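Local coordinates for protein glycoside hydrolase family 81 (Clostridium thermocellum, PDB 6FOP) that probably hydrolyses beta-1,3-glucans such as laminarin, as a family 81 glycoside hydrolase of the Clostridium thermocellum cellulosome, at residues D657-D663 / V675-N679; I681-V685 / V713-S717. The contacts are given in a common frame with arbitrary orientation. Where two conformers were deposited one is given. Residue numbers count along the deposited sequence, not the author numbering.

Contact 1 (D657-D663 / V675-N679); sequences DSLGLPD and VFNKN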
ATOM      1  N   ASP A 657      15.001  18.332  19.204  1.00 15.29           N
ATOM      2  CA  ASP A 657      16.086  18.763  20.091  1.00 17.40           C
ATOM      3  C   ASP A 657      15.592  19.037  21.529  1.00 16.86           C
ATOM      4  O   ASP A 657      16.262  18.675  22.500  1.00 20.52           O
ATOM      5  CB  ASP A 657      16.769  19.999  19.479  1.00 17.35           C
ATOM      6  CG  ASP A 657      18.055  20.394  20.192  1.00 19.24           C
ATOM      7  OD1 ASP A 657      18.850  19.532  20.648  1.00 19.80           O
ATOM      8  OD2 ASP A 657      18.288  21.602  20.288  1.00 21.45           O
ATOM      9  N   SER A 658      14.387  19.616  21.638  1.00 16.61           N
ATOM     10  CA  SER A 658      13.784  19.938  22.907  0.65 17.66           C
ATOM     11  C   SER A 658      12.995  18.780  23.531  1.00 17.30           C
ATOM     12  O   SER A 658      13.117  18.496  24.736  1.00 19.08           O
ATOM     13  CB  SER A 658      12.838  21.118  22.675  0.65 19.79           C
ATOM     14  OG  SER A 658      12.198  21.447  23.861  0.65 20.85           O
ATOM     15  N   LEU A 659      12.157  18.153  22.715  1.00 16.79           N
ATOM     16  CA  LEU A 659      11.201  17.122  23.176  1.00 17.86           C
ATOM     17  C   LEU A 659      11.840  15.771  23.406  1.00 16.15           C
ATOM     18  O   LEU A 659      11.390  15.002  24.272  1.00 17.55           O
ATOM     19  CB  LEU A 659      10.089  16.950  22.146  1.00 17.82           C
ATOM     20  CG  LEU A 659       9.191  18.156  21.810  1.00 19.25           C
ATOM     21  CD1 LEU A 659       8.409  17.889  20.511  1.00 19.32           C
ATOM     22  CD2 LEU A 659       8.195  18.432  22.902  1.00 20.89           C
ATOM     23  N   GLY A 660      12.873  15.457  22.634  1.00 16.61           N
ATOM     24  CA  GLY A 660      13.413  14.103  22.577  1.00 16.81           C
ATOM     25  C   GLY A 660      12.862  13.304  21.415  1.00 15.70           C
ATOM     26  O   GLY A 660      12.178  13.826  20.547  1.00 17.03           O
ATOM     27  N   LEU A 661      13.236  12.035  21.396  1.00 16.62           N
ATOM     28  CA  LEU A 661      12.875  11.128  20.337  1.00 15.68           C
ATOM     29  C   LEU A 661      11.499  10.511  20.590  1.00 15.58           C
ATOM     30  O   LEU A 661      11.080  10.346  21.745  1.00 16.24           O
ATOM     31  CB  LEU A 661      13.933  10.027  20.241  1.00 15.39           C
ATOM     32  CG  LEU A 661      15.392  10.484  20.049  1.00 17.42           C
ATOM     33  CD1 LEU A 661      16.300   9.285  19.829  1.00 17.88           C
ATOM     34  CD2 LEU A 661      15.485  11.450  18.865  1.00 18.24           C
ATOM     35  N   PRO A 662      10.809  10.100  19.528  1.00 14.75           N
ATOM     36  CA  PRO A 662       9.515   9.450  19.753  1.00 15.36           C
ATOM     37  C   PRO A 662       9.649   8.173  20.601  1.00 15.12           C
ATOM     38  O   PRO A 662      10.541   7.370  20.381  1.00 16.59           O
ATOM     39  CB  PRO A 662       9.014   9.121  18.348  1.00 16.16           C
ATOM     40  CG  PRO A 662      10.251   9.098  17.511  1.00 15.42           C
ATOM     41  CD  PRO A 662      11.141  10.184  18.096  1.00 14.74           C
ATOM     42  N   ASP A 663       8.713   7.985  21.501  1.00 14.50           N
ATOM     43  CA  ASP A 663       8.720   6.862  22.433  1.00 15.22           C
ATOM     44  C   ASP A 663       7.521   5.980  22.101  1.00 16.36           C
ATOM     45  O   ASP A 663       6.374   6.346  22.366  1.00 18.95           O
ATOM     46  CB  ASP A 663       8.634   7.374  23.867  1.00 15.82           C
ATOM     47  CG  ASP A 663       8.868   6.289  24.911  1.00 16.86           C
ATOM     48  OD1 ASP A 663       8.580   5.113  24.617  1.00 19.54           O
ATOM     49  OD2 ASP A 663       9.327   6.618  26.026  1.00 18.69           O
ATOM     50  N   VAL A 675       4.196  10.794  22.026  1.00 14.14           N
ATOM     51  CA  VAL A 675       5.031  10.850  23.212  1.00 15.11           C
ATOM     52  C   VAL A 675       6.479  10.893  22.789  1.00 14.27           C
ATOM     53  O   VAL A 675       6.898  10.178  21.871  1.00 15.88           O
ATOM     54  CB  VAL A 675       4.802   9.648  24.147  1.00 16.26           C
ATOM     55  CG1 VAL A 675       5.600   9.788  25.444  1.00 18.02           C
ATOM     56  CG2 VAL A 675       3.305   9.502  24.449  1.00 16.84           C
ATOM     57  N   PHE A 676       7.231  11.765  23.450  1.00 14.43           N
ATOM     58  CA  PHE A 676       8.647  11.991  23.187  1.00 15.39           C
ATOM     59  C   PHE A 676       9.435  11.730  24.470  1.00 16.20           C
ATOM     60  O   PHE A 676       8.900  11.894  25.577  1.00 17.74           O
ATOM     61  CB  PHE A 676       8.862  13.435  22.711  1.00 15.25           C
ATOM     62  CG  PHE A 676       8.061  13.808  21.497  1.00 14.55           C
ATOM     63  CD1 PHE A 676       6.734  14.205  21.604  1.00 14.71           C
ATOM     64  CD2 PHE A 676       8.618  13.711  20.229  1.00 15.65           C
ATOM     65  CE1 PHE A 676       5.992  14.515  20.478  1.00 15.18           C
ATOM     66  CE2 PHE A 676       7.875  14.014  19.100  1.00 15.72           C
ATOM     67  CZ  PHE A 676       6.563  14.420  19.225  1.00 16.06           C
ATOM     68  N   ASN A 677      10.706  11.342  24.323  1.00 15.73           N
ATOM     69  CA  ASN A 677      11.537  10.953  25.458  1.00 16.77           C
ATOM     70  C   ASN A 677      12.926  11.529  25.250  1.00 17.42           C
ATOM     71  O   ASN A 677      13.610  11.153  24.291  1.00 17.97           O
ATOM     72  CB  ASN A 677      11.576   9.429  25.543  1.00 18.27           C
ATOM     73  CG  ASN A 677      12.269   8.912  26.775  1.00 19.35           C
ATOM     74  OD1 ASN A 677      13.199   9.521  27.281  1.00 21.98           O
ATOM     75  ND2 ASN A 677      11.835   7.741  27.241  1.00 21.89           N
ATOM     76  N   LYS A 678      13.315  12.463  26.119  0.57 17.74           N
ATOM     77  CA  LYS A 678      14.654  13.066  26.111  0.57 19.32           C
ATOM     78  C   LYS A 678      15.337  12.648  27.393  0.57 21.71           C
ATOM     79  O   LYS A 678      14.929  13.065  28.470  0.57 21.19           O
ATOM     80  CB  LYS A 678      14.571  14.598  26.015  0.57 19.07           C
ATOM     81  CG  LYS A 678      15.924  15.253  25.767  0.57 19.90           C
ATOM     82  CD  LYS A 678      15.803  16.757  25.708  0.57 20.64           C
ATOM     83  CE  LYS A 678      17.167  17.422  25.612  0.57 20.93           C
ATOM     84  NZ  LYS A 678      17.863  17.141  24.322  0.57 20.55           N
ATOM     85  N   ASN A 679      16.338  11.772  27.280  1.00 23.65           N
ATOM     86  CA  ASN A 679      17.099  11.317  28.436  1.00 27.16           C
ATOM     87  C   ASN A 679      16.213  10.874  29.593  1.00 26.21           C
ATOM     88  O   ASN A 679      16.419  11.267  30.749  1.00 28.15           O
ATOM     89  CB  ASN A 679      18.064  12.422  28.883  1.00 30.34           C
ATOM     90  CG  ASN A 679      19.023  12.829  27.780  1.00 38.68           C
ATOM     91  OD1 ASN A 679      19.513  11.986  27.009  1.00 42.75           O
ATOM     92  ND2 ASN A 679      19.290  14.120  27.686  1.00 43.02           N
TER

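Contact 2 (I681-V685 / V713-S717); sequences IRTYV and VSTGS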
ATOM      1  N   ILE A 681      13.095  11.632  30.233  1.00 20.03           N
ATOM      2  CA  ILE A 681      12.018  12.565  30.590  1.00 20.39           C
ATOM      3  C   ILE A 681      11.012  12.563  29.439  1.00 19.27           C
ATOM      4  O   ILE A 681      11.379  12.924  28.314  1.00 18.35           O
ATOM      5  CB  ILE A 681      12.550  14.009  30.774  1.00 22.89           C
ATOM      6  CG1 ILE A 681      13.714  14.074  31.785  1.00 27.63           C
ATOM      7  CG2 ILE A 681      11.397  14.922  31.152  1.00 25.57           C
ATOM      8  CD1 ILE A 681      13.393  13.493  33.122  1.00 30.11           C
ATOM      9  N   ARG A 682       9.765  12.184  29.713  1.00 18.44           N
ATOM     10  CA  ARG A 682       8.733  12.136  28.680  1.00 17.90           C
ATOM     11  C   ARG A 682       7.983  13.447  28.547  1.00 16.58           C
ATOM     12  O   ARG A 682       7.670  14.097  29.546  1.00 17.61           O
ATOM     13  CB  ARG A 682       7.740  11.005  28.944  1.00 18.61           C
ATOM     14  CG  ARG A 682       8.308   9.655  28.600  1.00 19.72           C
ATOM     15  CD  ARG A 682       7.324   8.540  28.877  1.00 19.77           C
ATOM     16  NE  ARG A 682       7.928   7.294  28.426  1.00 21.38           N
ATOM     17  CZ  ARG A 682       7.624   6.081  28.856  1.00 21.66           C
ATOM     18  NH1 ARG A 682       6.688   5.889  29.787  1.00 22.00           N
ATOM     19  NH2 ARG A 682       8.291   5.048  28.343  1.00 22.87           N
ATOM     20  N   THR A 683       7.709  13.824  27.303  1.00 14.94           N
ATOM     21  CA  THR A 683       6.794  14.910  26.987  1.00 15.82           C
ATOM     22  C   THR A 683       5.636  14.319  26.180  1.00 15.44           C
ATOM     23  O   THR A 683       5.836  13.543  25.222  1.00 17.50           O
ATOM     24  CB  THR A 683       7.475  16.070  26.233  1.00 17.01           C
ATOM     25  OG1 THR A 683       8.503  16.617  27.060  1.00 18.36           O
ATOM     26  CG2 THR A 683       6.480  17.151  25.899  1.00 17.99           C
ATOM     27  N   TYR A 684       4.433  14.679  26.585  1.00 15.12           N
ATOM     28  CA  TYR A 684       3.203  14.144  26.038  1.00 15.13           C
ATOM     29  C   TYR A 684       2.507  15.253  25.269  1.00 15.17           C
ATOM     30  O   TYR A 684       2.335  16.363  25.807  1.00 16.14           O
ATOM     31  CB  TYR A 684       2.327  13.676  27.192  1.00 15.57           C
ATOM     32  CG  TYR A 684       2.978  12.689  28.130  1.00 15.80           C
ATOM     33  CD1 TYR A 684       3.817  13.106  29.142  1.00 16.88           C
ATOM     34  CD2 TYR A 684       2.734  11.324  28.012  1.00 16.58           C
ATOM     35  CE1 TYR A 684       4.418  12.222  30.005  1.00 18.15           C
ATOM     36  CE2 TYR A 684       3.332  10.420  28.880  1.00 16.84           C
ATOM     37  CZ  TYR A 684       4.180  10.871  29.869  1.00 17.64           C
ATOM     38  OH  TYR A 684       4.766  10.003  30.746  1.00 20.62           O
ATOM     39  N   VAL A 685       2.113  14.989  24.034  1.00 15.09           N
ATOM     40  CA  VAL A 685       1.464  15.972  23.184  1.00 14.98           C
ATOM     41  C   VAL A 685       0.147  15.389  22.710  1.00 14.20           C
ATOM     42  O   VAL A 685       0.113  14.253  22.219  1.00 15.66           O
ATOM     43  CB  VAL A 685       2.313  16.354  21.969  1.00 15.75           C
ATOM     44  CG1 VAL A 685       1.637  17.460  21.165  1.00 16.39           C
ATOM     45  CG2 VAL A 685       3.731  16.741  22.424  1.00 16.09           C
ATOM     46  N   VAL A 713       0.501  20.237  25.694  1.00 17.03           N
ATOM     47  CA  VAL A 713       1.792  19.628  25.923  1.00 17.24           C
ATOM     48  C   VAL A 713       2.049  19.591  27.417  1.00 17.41           C
ATOM     49  O   VAL A 713       1.860  20.608  28.121  1.00 19.01           O
ATOM     50  CB  VAL A 713       2.927  20.442  25.276  1.00 17.72           C
ATOM     51  CG1 VAL A 713       4.273  19.758  25.455  1.00 17.78           C
ATOM     52  CG2 VAL A 713       2.646  20.694  23.777  1.00 18.04           C
ATOM     53  N   SER A 714       2.514  18.454  27.907  1.00 16.49           N
ATOM     54  CA  SER A 714       2.893  18.318  29.324  1.00 17.79           C
ATOM     55  C   SER A 714       4.152  17.487  29.419  1.00 17.14           C
ATOM     56  O   SER A 714       4.250  16.444  28.778  1.00 17.99           O
ATOM     57  CB  SER A 714       1.766  17.721  30.155  1.00 18.10           C
ATOM     58  OG  SER A 714       2.140  17.610  31.534  1.00 19.67           O
ATOM     59  N   THR A 715       5.136  17.972  30.176  1.00 18.15           N
ATOM     60  CA  THR A 715       6.396  17.259  30.388  1.00 18.27           C
ATOM     61  C   THR A 715       6.466  16.689  31.795  1.00 19.62           C
ATOM     62  O   THR A 715       6.178  17.393  32.767  1.00 22.16           O
ATOM     63  CB  THR A 715       7.583  18.204  30.162  1.00 19.98           C
ATOM     64  OG1 THR A 715       7.562  18.639  28.800  1.00 21.04           O
ATOM     65  CG2 THR A 715       8.912  17.523  30.422  1.00 20.75           C
ATOM     66  N   GLY A 716       6.869  15.426  31.904  1.00 19.47           N
ATOM     67  CA  GLY A 716       7.123  14.811  33.193  1.00 19.55           C
ATOM     68  C   GLY A 716       5.881  14.264  33.845  1.00 20.80           C
ATOM     69  O   GLY A 716       4.814  14.175  33.228  1.00 23.14           O
ATOM     70  N   SER A 717       6.056  13.861  35.093  1.00 25.61           N
ATOM     71  CA  SER A 717       5.033  13.192  35.860  1.00 28.47           C
ATOM     72  C   SER A 717       4.441  14.169  36.838  1.00 34.54           C
ATOM     73  O   SER A 717       3.996  13.713  37.891  1.00 36.33           O
ATOM     74  CB  SER A 717       5.656  12.055  36.671  1.00 31.41           C
ATOM     75  OG  SER A 717       6.405  11.203  35.828  1.00 37.10           O
ATOM     76  OXT SER A 717       4.468  15.384  36.632  1.00 38.22           O
TER

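Contact 1 (D657-D663 / V675-N679)
Helix 646-659 runs out at Leu659, and Gly660 turns the chain straight into the short strand 661-662, which lies antiparallel to strand 673-678. Leu661 and Asn677 form a hydrogen-bonded pair: Leu661 N donates to Asn677 O at 3.0 Å and Asn677 N to Leu661 O at 2.8 Å. Pro662 and Phe676 make the next, non-hydrogen-bonded pair, where the pairing asks for no N-H from Pro662 toward strand 673-678, and Asp663 N then reaches Val675 O at 2.9 Å. Gly660 has positive phi and sits with its CA 3.9 Å from the CA of Lys678; a CB here would run into the backbone of Asn677 and Lys678.

On the helix side, Leu659 CD1 lies 3.9 Å from the centroid of the Phe676 ring, almost exactly over its face, a CH-pi contact, while Leu659 CB meets Phe676 CB at 3.8 Å. The Lys678 side chain, trans as far as CE and then bent at chi4, passes the helix end and gives its NZ to Asp657 O at 2.9 Å, tying up a carbonyl of the last turn. Asn677 ND2 donates to Asp663 OD2 at 3.0 Å; that carboxylate also bonds Ser665 and forms a salt bridge with Arg682. Together the segments form an antiparallel beta hairpin at the edge of the C-terminal sheet, entered straight from the last helix of the chain.

Contact 2 (I681-V685 / V713-S717)
Ile681 opens the strand with an apolar touch, its CG2 3.7 Å from CG2 of Thr715. At Arg682 the backbone does the work: its O accepts from Gly716 N at 2.8 Å, while the guanidinium leads away to salt bridges with Asp700 and Asp663. Thr683 and Thr715 form a non-hydrogen-bonded pair with CA atoms 4.2 Å apart, close enough for their hydroxyls to meet, OG1 to OG1, at 2.8 Å. On the same face, Thr683 CG2 packs on Val713 CG1 at 3.4 Å.

Tyr684 pairs with Ser714 through two backbone bonds, Tyr684 N to Ser714 O at 2.8 Å and Ser714 N to Tyr684 O at 3.0 Å. Their side chains lie on the other face, where the Tyr684 hydroxyl bonds Asp700, its ring meets Phe698 edge-to-face, and Ser714 OG bonds Lys702. Val685 closes the run opposite Val713, with Val685 CG1 4.3 Å from Val713 CG2.

The N-to-C directions of 681-685 and 713-715 differ by 167°, an antiparallel pair. Its register rests on backbone bonds, the Thr683 face adds methyl packing and a hydroxyl pair, and the polar groups of the Tyr684 face are satisfied by Asp700 and Lys702.

Overall arrangement
Coming down the chain, helix 646-659 delivers strand 661-662, and contact 1 closes the first loop when strand 673-678 returns beside it. A tight turn follows at once into strand 681-688, and contact 2 closes a second, longer excursion, through strands 694-697 and 703-706, when strand 710-715 comes back. The two closures are in series, neither nested nor crossed. They are nevertheless neighbours in one four-stranded antiparallel sheet, where strands 673-678 and 681-688 form the middle: Phe676 O and Thr683 N, 2.8 Å apart, probably hydrogen-bond across them. Contact 1 joins the last helix to the sheet, and contact 2 adds to it the final strand, which carries the C terminus.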